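Local atomic coordinates of beta-N-acetylhexosaminidase (Arthrobacter aurescens, PDB entry 3RCN), a protein that probably hydrolyses terminal non-reducing N-acetyl-D-hexosamine residues from N-acetyl-beta-D-hexosaminides, as a member of glycosyl hydrolase family 20. Residues A13-S18 / V481-P486; A28-G33 / W55-A60; G33-L38 / A60-A65; R199-L204 / V273-G278; S206-V211 / E529-D534. One frame throughout, in Å; residues are numbered along the deposited sequence.

Contact 1: residues A13-S18 / V481-P486; sequences APWSFS and VFWSNP
The hydroxyl of S484, set anti to its own carbonyl carbon (chi1 -51°) and thereby turned to A13, gives its proton to the carbonyl there, S484 OG to A13 O 2.7 Å, meeting a lone pair in the carbonyl plane. A second polar link comes from the indole of W15: NE1 donates to W483 O at 3.1 Å, almost straight, with the oxygen in the ring plane at the indole edge. One face of that indole is covered by N485, whose CB sits over the centre of the six-membered ring, 3.5 Å from its centroid, in a CH-pi contact. The amide of N485 lies nearly flat on the ring, the planes 10° apart, while its OD1 accepts from A487 N. W483 NE1 turns to D134, which also takes W15 N. The loop leading into strand 16-26, the edge strand of the N-terminal sheet, is thereby fastened to the C-terminal end of helix 474-483 in the catalytic barrel domain, with the end of strand 125-134 alongside.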
# COMPACT_ATOMS: atom_id res chain seq x y z
N ALA A 13 -25.31 -1.70 9.16
CA ALA A 13 -26.68 -1.22 9.02
C ALA A 13 -26.96 -0.08 10.00
O ALA A 13 -26.68 -0.22 11.18
CB ALA A 13 -27.66 -2.36 9.26
N PRO A 14 -27.53 1.03 9.51
CA PRO A 14 -27.87 2.19 10.34
C PRO A 14 -29.02 1.86 11.28
O PRO A 14 -29.71 0.86 11.08
CB PRO A 14 -28.33 3.25 9.33
CG PRO A 14 -28.07 2.66 7.98
CD PRO A 14 -28.01 1.19 8.13
N TRP A 15 -29.24 2.68 12.30
CA TRP A 15 -30.30 2.38 13.26
C TRP A 15 -31.71 2.55 12.70
O TRP A 15 -32.56 1.69 12.92
CB TRP A 15 -30.09 3.13 14.57
CG TRP A 15 -29.10 2.42 15.45
CD1 TRP A 15 -27.79 2.15 15.15
CD2 TRP A 15 -29.33 1.89 16.75
NE1 TRP A 15 -27.20 1.49 16.20
CE2 TRP A 15 -28.12 1.31 17.20
CE3 TRP A 15 -30.45 1.84 17.60
CZ2 TRP A 15 -28.00 0.70 18.44
CZ3 TRP A 15 -30.32 1.23 18.83
CH2 TRP A 15 -29.11 0.67 19.24
N SER A 16 -31.96 3.63 11.96
CA SER A 16 -33.22 3.77 11.22
C SER A 16 -33.01 4.24 9.77
O SER A 16 -32.19 5.11 9.50
CB SER A 16 -34.21 4.69 11.95
OG SER A 16 -33.80 6.04 11.88
N PHE A 17 -33.76 3.64 8.85
CA PHE A 17 -33.62 3.94 7.43
C PHE A 17 -34.98 3.99 6.72
O PHE A 17 -35.79 3.08 6.88
CB PHE A 17 -32.72 2.89 6.77
CG PHE A 17 -32.60 3.04 5.27
CD1 PHE A 17 -33.50 2.41 4.42
CD2 PHE A 17 -31.57 3.78 4.71
CE1 PHE A 17 -33.38 2.53 3.03
CE2 PHE A 17 -31.45 3.91 3.33
CZ PHE A 17 -32.36 3.28 2.49
N SER A 18 -35.21 5.04 5.95
CA SER A 18 -36.40 5.14 5.10
C SER A 18 -36.07 5.67 3.71
O SER A 18 -35.38 6.68 3.58
CB SER A 18 -37.45 6.04 5.74
OG SER A 18 -38.43 6.43 4.79
N VAL A 481 -21.81 -5.67 14.34
CA VAL A 481 -22.04 -6.05 15.72
C VAL A 481 -21.69 -4.89 16.65
O VAL A 481 -22.42 -4.62 17.60
CB VAL A 481 -21.25 -7.33 16.09
CG1 VAL A 481 -21.34 -7.60 17.59
CG2 VAL A 481 -21.74 -8.53 15.28
N PHE A 482 -20.60 -4.18 16.37
CA PHE A 482 -20.17 -3.06 17.21
C PHE A 482 -20.99 -1.78 17.02
O PHE A 482 -21.19 -1.03 17.97
CB PHE A 482 -18.70 -2.71 16.97
CG PHE A 482 -17.74 -3.80 17.34
CD1 PHE A 482 -18.21 -5.01 17.82
CD2 PHE A 482 -16.37 -3.61 17.20
CE1 PHE A 482 -17.32 -6.02 18.16
CE2 PHE A 482 -15.48 -4.61 17.53
CZ PHE A 482 -15.95 -5.82 18.01
N TRP A 483 -21.31 -1.46 15.78
CA TRP A 483 -22.11 -0.28 15.46
C TRP A 483 -23.64 -0.37 15.58
O TRP A 483 -24.27 0.46 16.25
CB TRP A 483 -21.74 0.25 14.06
CG TRP A 483 -22.46 1.50 13.73
CD1 TRP A 483 -23.73 1.61 13.25
CD2 TRP A 483 -21.98 2.83 13.92
NE1 TRP A 483 -24.06 2.93 13.10
CE2 TRP A 483 -23.00 3.70 13.51
CE3 TRP A 483 -20.78 3.37 14.40
CZ2 TRP A 483 -22.87 5.08 13.56
CZ3 TRP A 483 -20.65 4.74 14.45
CH2 TRP A 483 -21.69 5.58 14.03
N SER A 484 -24.22 -1.40 14.98
CA SER A 484 -25.65 -1.38 14.70
C SER A 484 -26.52 -1.77 15.89
O SER A 484 -26.03 -2.02 16.97
CB SER A 484 -26.01 -2.30 13.52
OG SER A 484 -25.20 -2.05 12.40
N ASN A 485 -27.82 -1.81 15.63
CA ASN A 485 -28.83 -2.23 16.59
C ASN A 485 -28.96 -3.76 16.62
O ASN A 485 -29.24 -4.40 15.60
CB ASN A 485 -30.16 -1.56 16.21
CG ASN A 485 -31.32 -1.93 17.13
OD1 ASN A 485 -31.13 -2.58 18.16
ND2 ASN A 485 -32.51 -1.49 16.77
N PRO A 486 -28.76 -4.36 17.81
CA PRO A 486 -28.79 -5.81 17.99
C PRO A 486 -30.16 -6.44 17.74
O PRO A 486 -30.25 -7.65 17.53
CB PRO A 486 -28.39 -5.99 19.46
CG PRO A 486 -28.72 -4.70 20.10
CD PRO A 486 -28.49 -3.65 19.08
O HOH W 1 -29.66 -2.08 12.72

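Contact 2: residues A28-G33 / W55-A60; sequences AGTSVG and WDLAPA
A28 lies against the indole of W55 with its CA over one face, 3.5 Å from the five-membered ring centroid, and its CB beside CD1. L57 carries further apolar packing, its CD2 branch reaching V32 CG2 at 3.9 Å and T30 CG2 at 4.0 Å; T30 and L57 run side by side, pointing the same way. A60 CB packs on S31. An alanine in place of W55 would probably take the ring from under A28 CA and leave W125 without its edge-to-face partner. Direct polar bonding is all backbone: V32 N donates to A58 O at 3.0 Å, and A60 N to V32 O at 3.3 Å. Where the backbones draw apart, water intervenes. One water accepts from L57 N at 2.7 Å and has A28 O and T30 O within bonding range; another accepts from A58 N and lies near T30 O too. D56 looks elsewhere, forming a salt bridge with R43 of the second subunit. The 55-60 loop, following helix 39-53, runs beside the chain entering edge strand 32-34, whose other flank pairs with strand 67-71, while L49 and R42 of the helix touch L57 and P59.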
# COMPACT_ATOMS: atom_id res chain seq x y z
N ALA A 28 -20.75 18.06 -11.55
CA ALA A 28 -19.38 18.44 -11.24
C ALA A 28 -19.32 19.78 -10.54
O ALA A 28 -18.24 20.21 -10.11
CB ALA A 28 -18.55 18.46 -12.52
N GLY A 29 -20.46 20.45 -10.43
CA GLY A 29 -20.55 21.74 -9.76
C GLY A 29 -20.93 21.66 -8.29
O GLY A 29 -20.96 22.67 -7.57
N THR A 30 -21.22 20.45 -7.83
CA THR A 30 -21.63 20.22 -6.46
C THR A 30 -20.64 20.83 -5.47
O THR A 30 -19.43 20.59 -5.56
CB THR A 30 -21.73 18.71 -6.18
OG1 THR A 30 -22.78 18.15 -6.98
CG2 THR A 30 -22.01 18.45 -4.71
N SER A 31 -21.16 21.59 -4.51
CA SER A 31 -20.33 22.32 -3.56
C SER A 31 -20.56 21.73 -2.18
O SER A 31 -21.58 21.10 -1.95
CB SER A 31 -20.69 23.82 -3.57
OG SER A 31 -22.01 24.04 -3.09
N VAL A 32 -19.60 21.91 -1.28
CA VAL A 32 -19.69 21.33 0.06
C VAL A 32 -19.65 22.40 1.14
O VAL A 32 -18.65 23.08 1.30
CB VAL A 32 -18.55 20.32 0.30
CG1 VAL A 32 -18.82 19.53 1.54
CG2 VAL A 32 -18.43 19.38 -0.89
N GLY A 33 -20.76 22.58 1.85
CA GLY A 33 -20.80 23.47 3.01
C GLY A 33 -20.62 22.79 4.36
O GLY A 33 -20.96 21.63 4.52
N TRP A 55 -14.24 15.81 -9.39
CA TRP A 55 -14.88 17.12 -9.17
C TRP A 55 -14.06 18.09 -8.29
O TRP A 55 -13.23 17.67 -7.49
CB TRP A 55 -16.27 16.96 -8.59
CG TRP A 55 -17.19 16.17 -9.43
CD1 TRP A 55 -17.08 15.94 -10.76
CD2 TRP A 55 -18.36 15.47 -8.99
NE1 TRP A 55 -18.12 15.15 -11.19
CE2 TRP A 55 -18.92 14.85 -10.11
CE3 TRP A 55 -18.98 15.32 -7.75
CZ2 TRP A 55 -20.08 14.09 -10.04
CZ3 TRP A 55 -20.13 14.56 -7.68
CH2 TRP A 55 -20.67 13.95 -8.82
N ASP A 56 -14.32 19.38 -8.45
CA ASP A 56 -13.71 20.41 -7.60
C ASP A 56 -14.18 20.36 -6.13
O ASP A 56 -13.38 20.49 -5.21
CB ASP A 56 -13.99 21.81 -8.16
CG ASP A 56 -12.95 22.24 -9.18
OD1 ASP A 56 -12.83 23.46 -9.42
OD2 ASP A 56 -12.25 21.37 -9.73
N LEU A 57 -15.49 20.20 -5.93
CA LEU A 57 -16.07 20.16 -4.58
C LEU A 57 -15.64 21.36 -3.74
O LEU A 57 -15.22 21.21 -2.60
CB LEU A 57 -15.75 18.84 -3.88
CG LEU A 57 -16.52 17.67 -4.49
CD1 LEU A 57 -16.23 16.34 -3.80
CD2 LEU A 57 -18.01 18.00 -4.48
N ALA A 58 -15.76 22.54 -4.32
CA ALA A 58 -15.43 23.79 -3.64
C ALA A 58 -16.45 24.08 -2.55
O ALA A 58 -17.63 23.74 -2.68
CB ALA A 58 -15.40 24.94 -4.64
N PRO A 59 -15.99 24.72 -1.47
CA PRO A 59 -16.81 25.08 -0.31
C PRO A 59 -17.84 26.13 -0.67
O PRO A 59 -17.59 26.97 -1.53
CB PRO A 59 -15.79 25.68 0.66
CG PRO A 59 -14.74 26.25 -0.26
CD PRO A 59 -14.62 25.25 -1.35
N ALA A 60 -18.99 26.07 -0.02
CA ALA A 60 -20.02 27.08 -0.18
C ALA A 60 -20.57 27.38 1.20
O ALA A 60 -20.32 26.62 2.13
CB ALA A 60 -21.12 26.57 -1.11
O HOH W 2 -17.61 20.08 -7.56
O HOH W 3 -17.73 23.11 -6.65

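Contact 3: residues G33-L38 / A60-A65; sequences GADPEL and APAREA
D35 and R63 face each other through their charged ends, and the path of D35 explains how. Its CB leaves the backbone pointing neither toward the 60-65 loop nor away from it. CG stands beside the backbone N, anti to the carbonyl carbon (chi1 -75°), and the carboxylate then divides its work. OD1 comes to 4.0 Å from A62 CB. OD2 lies 3.8 Å from R63 NH2, a long salt bridge: the oxygen sits well out of the guanidinium plane and the two planes are 64° apart, a contact of charges, with no guanidinium N-H pointing at this oxygen. The firmer partner of OD2 is the backbone N of L71. D35 follows the first strand of a beta-alpha-beta crossover of the N-terminal domain, made of strand 32-34, helix 39-53 and the parallel neighbouring strand 67-71; the 60-65 loop leads from the helix toward the second strand. Earlier in the segment, G33 and A62 bring their CA atoms within 3.8 Å, the lack of a side chain at G33 allowing this closeness. A62 CB packs on A34 C at 3.7 Å, and A65 CB lies beside G33 N. A water accepts from A34 N at 3.0 Å and donates to A60 O, also at 3.0 Å.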
# COMPACT_ATOMS: atom_id res chain seq x y z
N GLY A 33 -20.76 22.58 1.85
CA GLY A 33 -20.80 23.47 3.01
C GLY A 33 -20.62 22.79 4.36
O GLY A 33 -20.96 21.63 4.52
N ALA A 34 -20.11 23.51 5.36
CA ALA A 34 -20.08 22.96 6.71
C ALA A 34 -20.09 24.03 7.81
O ALA A 34 -19.55 25.12 7.63
CB ALA A 34 -18.89 22.02 6.89
N ASP A 35 -20.71 23.71 8.94
CA ASP A 35 -20.53 24.49 10.17
C ASP A 35 -19.09 24.30 10.70
O ASP A 35 -18.46 23.26 10.48
CB ASP A 35 -21.57 24.08 11.22
CG ASP A 35 -22.97 24.63 10.91
OD1 ASP A 35 -23.10 25.68 10.24
OD2 ASP A 35 -23.96 24.01 11.36
N PRO A 36 -18.56 25.31 11.41
CA PRO A 36 -17.14 25.38 11.80
C PRO A 36 -16.62 24.09 12.44
O PRO A 36 -15.49 23.67 12.17
CB PRO A 36 -17.12 26.49 12.85
CG PRO A 36 -18.27 27.36 12.48
CD PRO A 36 -19.33 26.45 11.94
N GLU A 37 -17.45 23.47 13.27
CA GLU A 37 -17.10 22.23 13.96
C GLU A 37 -16.81 21.08 12.99
O GLU A 37 -16.04 20.18 13.30
CB GLU A 37 -18.23 21.83 14.91
CG GLU A 37 -18.49 22.81 16.04
CD GLU A 37 -19.47 23.91 15.67
OE1 GLU A 37 -20.03 23.86 14.55
OE2 GLU A 37 -19.67 24.83 16.49
N LEU A 38 -17.49 21.11 11.85
CA LEU A 38 -17.42 20.05 10.85
C LEU A 38 -16.45 20.31 9.67
O LEU A 38 -16.41 19.54 8.72
CB LEU A 38 -18.82 19.77 10.31
CG LEU A 38 -19.87 19.15 11.24
CD1 LEU A 38 -19.40 19.01 12.70
CD2 LEU A 38 -21.18 19.92 11.15
N ALA A 60 -18.99 26.07 -0.02
CA ALA A 60 -20.02 27.08 -0.18
C ALA A 60 -20.57 27.38 1.20
O ALA A 60 -20.32 26.62 2.13
CB ALA A 60 -21.12 26.57 -1.11
N PRO A 61 -21.29 28.50 1.36
CA PRO A 61 -21.91 28.70 2.69
C PRO A 61 -22.78 27.49 3.07
O PRO A 61 -23.53 26.98 2.22
CB PRO A 61 -22.75 29.97 2.51
CG PRO A 61 -22.05 30.71 1.36
CD PRO A 61 -21.52 29.64 0.45
N ALA A 62 -22.70 27.06 4.31
CA ALA A 62 -23.29 25.79 4.75
C ALA A 62 -24.75 25.52 4.39
O ALA A 62 -25.08 24.43 3.93
CB ALA A 62 -23.07 25.60 6.27
N ARG A 63 -25.63 26.50 4.60
CA ARG A 63 -27.06 26.29 4.35
C ARG A 63 -27.34 26.29 2.85
O ARG A 63 -28.40 25.85 2.41
CB ARG A 63 -27.89 27.39 5.02
CG ARG A 63 -27.55 27.61 6.47
CD ARG A 63 -27.99 26.45 7.35
NE ARG A 63 -27.50 26.60 8.72
CZ ARG A 63 -27.69 25.71 9.68
NH1 ARG A 63 -28.36 24.59 9.43
NH2 ARG A 63 -27.20 25.92 10.90
N GLU A 64 -26.38 26.81 2.09
CA GLU A 64 -26.52 27.05 0.65
C GLU A 64 -25.98 25.98 -0.30
O GLU A 64 -25.98 26.18 -1.50
CB GLU A 64 -25.89 28.39 0.29
CG GLU A 64 -26.46 29.53 1.10
CD GLU A 64 -25.72 30.83 0.85
OE1 GLU A 64 -25.24 31.05 -0.28
OE2 GLU A 64 -25.62 31.64 1.81
N ALA A 65 -25.52 24.85 0.22
CA ALA A 65 -24.62 23.98 -0.54
C ALA A 65 -25.25 22.65 -0.94
O ALA A 65 -26.24 22.22 -0.37
CB ALA A 65 -23.33 23.73 0.24
O HOH W 4 -19.52 26.38 4.98

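Contact 4: residues R199-L204 / V273-G278; sequences RRESSL and VWTRWG
R199, packed against V273 and W277, grips the hydroxyl of S202 side-on with two nitrogens, NE to OG at 2.9 Å and NH2 to OG at 3.2 Å, the oxygen lying in the guanidinium plane. Its outer nitrogens have further acceptors, NH2 in R149 O and NH1 in Q180 O. In the other segment R276 does likewise, NE and NH2 both donating to W277 O. The bonds across are softer: S203 N to T275 O (3.0 Å) and W277 NE1 to S203 O (3.4 Å) are both weak. One water accepts from R200 N and lies within bonding range of V273 O; another bridges E201 OE2 and T275 OG1. S203 CB lies over one face of the W277 indole. R199 NH2 stands at the indole edge, 3.7 Å from W277 CH2, which lies over one guanidinium face, the planes 77° apart. An alanine in place of W277 would probably leave S203 O without this weak donor and open a gap between S203 and the R199 guanidinium. At the root of the side chain, R199 CB packs on V273 CG1 at 3.8 Å. Both loops belong to the catalytic alpha-beta barrel domain, near the predicted active site: the W274 side chain is about 8 Å from that of E316, the predicted proton donor.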
# COMPACT_ATOMS: atom_id res chain seq x y z
N ARG A 199 14.93 -9.93 12.84
CA ARG A 199 15.31 -11.26 13.27
C ARG A 199 15.91 -12.04 12.10
O ARG A 199 15.64 -11.72 10.95
CB ARG A 199 14.10 -12.01 13.82
CG ARG A 199 12.99 -12.23 12.81
CD ARG A 199 11.80 -12.92 13.44
NE ARG A 199 10.68 -13.06 12.52
CZ ARG A 199 9.65 -12.21 12.45
NH1 ARG A 199 9.60 -11.14 13.25
NH2 ARG A 199 8.67 -12.42 11.58
N ARG A 200 16.71 -13.06 12.41
CA ARG A 200 17.39 -13.91 11.43
C ARG A 200 16.43 -14.68 10.53
O ARG A 200 16.61 -14.75 9.31
CB ARG A 200 18.23 -14.93 12.18
CG ARG A 200 19.64 -15.06 11.69
CD ARG A 200 20.60 -14.51 12.71
NE ARG A 200 21.77 -13.90 12.07
CZ ARG A 200 22.63 -13.11 12.70
NH1 ARG A 200 22.45 -12.82 13.98
NH2 ARG A 200 23.65 -12.59 12.03
N GLU A 201 15.41 -15.29 11.13
CA GLU A 201 14.42 -16.05 10.38
C GLU A 201 13.10 -16.13 11.13
O GLU A 201 12.89 -15.42 12.11
CB GLU A 201 14.95 -17.44 10.02
CG GLU A 201 15.68 -18.15 11.14
CD GLU A 201 15.97 -19.61 10.80
OE1 GLU A 201 15.78 -20.02 9.63
OE2 GLU A 201 16.38 -20.35 11.72
N SER A 202 12.21 -16.99 10.65
CA SER A 202 10.87 -17.11 11.21
C SER A 202 10.41 -18.55 11.18
O SER A 202 10.67 -19.28 10.23
CB SER A 202 9.88 -16.28 10.39
OG SER A 202 10.26 -14.91 10.32
N SER A 203 9.69 -18.96 12.22
CA SER A 203 8.99 -20.23 12.19
C SER A 203 8.08 -20.26 10.99
O SER A 203 7.39 -19.29 10.68
CB SER A 203 8.14 -20.43 13.44
OG SER A 203 8.95 -20.53 14.60
N LEU A 204 8.06 -21.40 10.33
CA LEU A 204 7.14 -21.62 9.23
C LEU A 204 5.99 -22.49 9.73
O LEU A 204 6.16 -23.68 9.97
CB LEU A 204 7.88 -22.32 8.09
CG LEU A 204 7.02 -22.67 6.89
CD1 LEU A 204 6.38 -21.38 6.36
CD2 LEU A 204 7.85 -23.39 5.82
N VAL A 273 17.05 -11.49 18.76
CA VAL A 273 15.60 -11.38 18.58
C VAL A 273 15.02 -12.78 18.37
O VAL A 273 15.60 -13.60 17.66
CB VAL A 273 15.24 -10.45 17.39
CG1 VAL A 273 13.73 -10.39 17.22
CG2 VAL A 273 15.79 -9.06 17.59
N TRP A 274 13.90 -13.10 19.02
CA TRP A 274 13.37 -14.47 18.95
C TRP A 274 12.93 -14.83 17.54
O TRP A 274 12.30 -14.03 16.87
CB TRP A 274 12.19 -14.66 19.91
CG TRP A 274 12.18 -16.02 20.55
CD1 TRP A 274 13.26 -16.85 20.74
CD2 TRP A 274 11.04 -16.71 21.09
NE1 TRP A 274 12.86 -18.01 21.37
CE2 TRP A 274 11.51 -17.94 21.60
CE3 TRP A 274 9.68 -16.40 21.20
CZ2 TRP A 274 10.65 -18.87 22.20
CZ3 TRP A 274 8.83 -17.32 21.79
CH2 TRP A 274 9.32 -18.53 22.29
N THR A 275 13.29 -16.02 17.07
CA THR A 275 12.86 -16.47 15.74
C THR A 275 11.62 -17.38 15.67
O THR A 275 11.22 -17.80 14.58
CB THR A 275 14.02 -17.12 14.94
OG1 THR A 275 14.33 -18.40 15.50
CG2 THR A 275 15.25 -16.24 14.99
N ARG A 276 11.01 -17.67 16.81
CA ARG A 276 9.87 -18.60 16.82
C ARG A 276 8.66 -18.00 17.50
O ARG A 276 8.75 -16.93 18.11
CB ARG A 276 10.23 -19.94 17.45
CG ARG A 276 10.93 -19.83 18.80
CD ARG A 276 10.67 -21.05 19.67
NE ARG A 276 9.32 -21.04 20.23
CZ ARG A 276 8.94 -21.79 21.26
NH1 ARG A 276 9.81 -22.61 21.84
NH2 ARG A 276 7.70 -21.73 21.71
N TRP A 277 7.52 -18.66 17.32
CA TRP A 277 6.28 -18.21 17.95
C TRP A 277 6.08 -18.81 19.35
O TRP A 277 6.91 -19.58 19.83
CB TRP A 277 5.08 -18.55 17.05
CG TRP A 277 5.32 -18.25 15.56
CD1 TRP A 277 5.12 -19.10 14.52
CD2 TRP A 277 5.80 -17.02 14.98
NE1 TRP A 277 5.45 -18.49 13.34
CE2 TRP A 277 5.87 -17.22 13.59
CE3 TRP A 277 6.19 -15.78 15.50
CZ2 TRP A 277 6.31 -16.22 12.71
CZ3 TRP A 277 6.62 -14.79 14.63
CH2 TRP A 277 6.68 -15.02 13.25
N GLY A 278 4.98 -18.43 19.99
CA GLY A 278 4.55 -19.04 21.24
C GLY A 278 4.95 -18.25 22.46
O GLY A 278 5.27 -17.07 22.37
O HOH W 5 17.35 -13.42 15.14
O HOH W 6 16.38 -19.88 14.70

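Contact 5: residues S206-V211 / E529-D534; sequences SWRAGV and EGWKRD. With SO4 (sulfate ion), chain G.
One face of the W531 indole is covered by R208, whose CD sits over it, 3.5 Å from the centroid of the six-membered ring. The guanidinium follows obliquely, its plane 24° from the ring and CZ 4.8 Å from the centroid of the five-membered ring, a cation-pi contact. R208 is also flanked by W207 of its own segment: CG lies over the centre of that indole, and W207 CZ2 stands over one guanidinium face, leaving the arginine between two tryptophans. W531 CG lies anti to the backbone N (chi1 -166°), which turns the indole toward R208; W531 CB is 3.9 Å from S206 OG. The backbones are tied once, S206 N donating to E529 O at 2.8 Å. S206 OG accepts from R208 N at 3.2 Å, an ST turn that opens the 3-10 segment 207-209. A209 CB rests against E529 OE1 at 3.5 Å. Farther along, K532 NZ donates to O1 of a sulfate, probably from the crystallisation liquor, at 3.0 Å. With one direct backbone bond and an arginine whose CD lies on the indole and whose charge stands obliquely over it, this surface contact probably relies largely on dispersion and cation-pi attraction.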
# COMPACT_ATOMS: atom_id res chain seq x y z
N SER A 206 3.01 -23.36 12.68
CA SER A 206 3.06 -23.45 14.14
C SER A 206 4.49 -23.70 14.60
O SER A 206 5.21 -24.46 13.95
CB SER A 206 2.16 -24.59 14.63
OG SER A 206 2.27 -24.78 16.03
N TRP A 207 4.91 -23.09 15.70
CA TRP A 207 6.25 -23.35 16.25
C TRP A 207 6.42 -24.83 16.60
O TRP A 207 7.54 -25.34 16.68
CB TRP A 207 6.57 -22.46 17.48
CG TRP A 207 5.68 -22.72 18.66
CD1 TRP A 207 4.52 -22.07 18.96
CD2 TRP A 207 5.86 -23.71 19.68
NE1 TRP A 207 3.97 -22.60 20.11
CE2 TRP A 207 4.77 -23.60 20.57
CE3 TRP A 207 6.85 -24.67 19.93
CZ2 TRP A 207 4.64 -24.42 21.69
CZ3 TRP A 207 6.72 -25.49 21.04
CH2 TRP A 207 5.62 -25.36 21.90
N ARG A 208 5.30 -25.52 16.75
CA ARG A 208 5.31 -26.94 17.10
C ARG A 208 5.84 -27.84 15.99
O ARG A 208 6.15 -29.00 16.23
CB ARG A 208 3.92 -27.38 17.54
CG ARG A 208 3.52 -26.82 18.89
CD ARG A 208 2.06 -27.00 19.20
NE ARG A 208 1.67 -26.13 20.31
CZ ARG A 208 1.94 -26.38 21.58
NH1 ARG A 208 1.55 -25.53 22.53
NH2 ARG A 208 2.61 -27.48 21.92
N ALA A 209 5.94 -27.31 14.78
CA ALA A 209 6.47 -28.10 13.67
C ALA A 209 7.98 -27.92 13.56
O ALA A 209 8.64 -28.62 12.79
CB ALA A 209 5.78 -27.69 12.36
N GLY A 210 8.52 -26.99 14.33
CA GLY A 210 9.96 -26.76 14.37
C GLY A 210 10.67 -26.60 13.03
O GLY A 210 11.78 -27.09 12.86
N VAL A 211 10.02 -25.93 12.09
CA VAL A 211 10.63 -25.67 10.79
C VAL A 211 10.72 -24.17 10.55
O VAL A 211 9.84 -23.42 10.97
CB VAL A 211 9.88 -26.39 9.63
CG1 VAL A 211 8.39 -26.45 9.91
CG2 VAL A 211 10.16 -25.71 8.27
N GLU A 529 2.25 -26.38 8.34
CA GLU A 529 1.54 -26.95 9.47
C GLU A 529 0.97 -25.91 10.41
O GLU A 529 1.67 -25.01 10.84
CB GLU A 529 2.49 -27.84 10.27
CG GLU A 529 2.17 -29.32 10.20
CD GLU A 529 3.30 -30.18 10.72
OE1 GLU A 529 3.44 -30.31 11.95
OE2 GLU A 529 4.07 -30.71 9.88
N GLY A 530 -0.32 -26.03 10.72
CA GLY A 530 -0.94 -25.18 11.71
C GLY A 530 -1.12 -25.93 13.01
O GLY A 530 -0.50 -26.98 13.22
N TRP A 531 -1.92 -25.38 13.91
CA TRP A 531 -2.32 -26.08 15.12
C TRP A 531 -3.83 -25.92 15.35
O TRP A 531 -4.29 -24.84 15.71
CB TRP A 531 -1.54 -25.51 16.30
CG TRP A 531 -1.60 -26.35 17.53
CD1 TRP A 531 -2.20 -26.04 18.72
CD2 TRP A 531 -1.05 -27.66 17.69
NE1 TRP A 531 -2.05 -27.07 19.60
CE2 TRP A 531 -1.34 -28.08 19.00
CE3 TRP A 531 -0.32 -28.52 16.85
CZ2 TRP A 531 -0.94 -29.32 19.49
CZ3 TRP A 531 0.07 -29.75 17.35
CH2 TRP A 531 -0.24 -30.13 18.65
N LYS A 532 -4.59 -27.00 15.23
CA LYS A 532 -6.04 -26.90 15.23
C LYS A 532 -6.64 -27.08 16.61
O LYS A 532 -6.48 -28.12 17.24
CB LYS A 532 -6.66 -27.94 14.30
CG LYS A 532 -6.40 -27.73 12.83
CD LYS A 532 -7.22 -28.73 12.02
CE LYS A 532 -6.85 -28.66 10.53
NZ LYS A 532 -7.61 -29.63 9.70
N ARG A 533 -7.38 -26.07 17.07
CA ARG A 533 -7.99 -26.13 18.39
C ARG A 533 -9.50 -26.30 18.32
O ARG A 533 -10.15 -25.89 17.35
CB ARG A 533 -7.62 -24.90 19.21
CG ARG A 533 -6.14 -24.83 19.52
CD ARG A 533 -5.79 -23.55 20.21
NE ARG A 533 -6.48 -23.42 21.48
CZ ARG A 533 -6.37 -22.37 22.29
NH1 ARG A 533 -7.03 -22.34 23.44
NH2 ARG A 533 -5.59 -21.36 21.95
N ASP A 534 -10.05 -26.96 19.34
CA ASP A 534 -11.48 -27.19 19.49
C ASP A 534 -11.96 -26.71 20.87
O ASP A 534 -11.55 -27.26 21.90
CB ASP A 534 -11.82 -28.67 19.30
CG ASP A 534 -13.27 -28.98 19.62
OD1 ASP A 534 -14.12 -28.07 19.55
OD2 ASP A 534 -13.56 -30.16 19.95
S SO4 G . -11.20 -30.17 11.74
O1 SO4 G . -10.20 -30.59 10.77
O2 SO4 G . -11.83 -28.92 11.33
O3 SO4 G . -12.22 -31.20 11.85
O4 SO4 G . -10.57 -29.96 13.04

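Contacts 2 and 3 are neighbours, sharing G33 and A60 and packing A65 CB on S31 OG; both secure edge strand 32-34 to the loop after helix 39-53. Contact 2 does so by backbone bonds and apolar packing, contact 3 by close glycine-alanine packing and a long ion pair. Contact 1 engages the opposite edge of the same sheet, strand 16-26, but joins it to the catalytic domain. Contacts 4 and 5 lie beyond the chain centre from contacts 2 and 3, and meet where R276 packs on W207. Contact 5 is a surface contact dominated by arginine on indole, whereas the other four are partly buried; contact 4 combines two weak bonds and waters across with arginine grips that shape each loop.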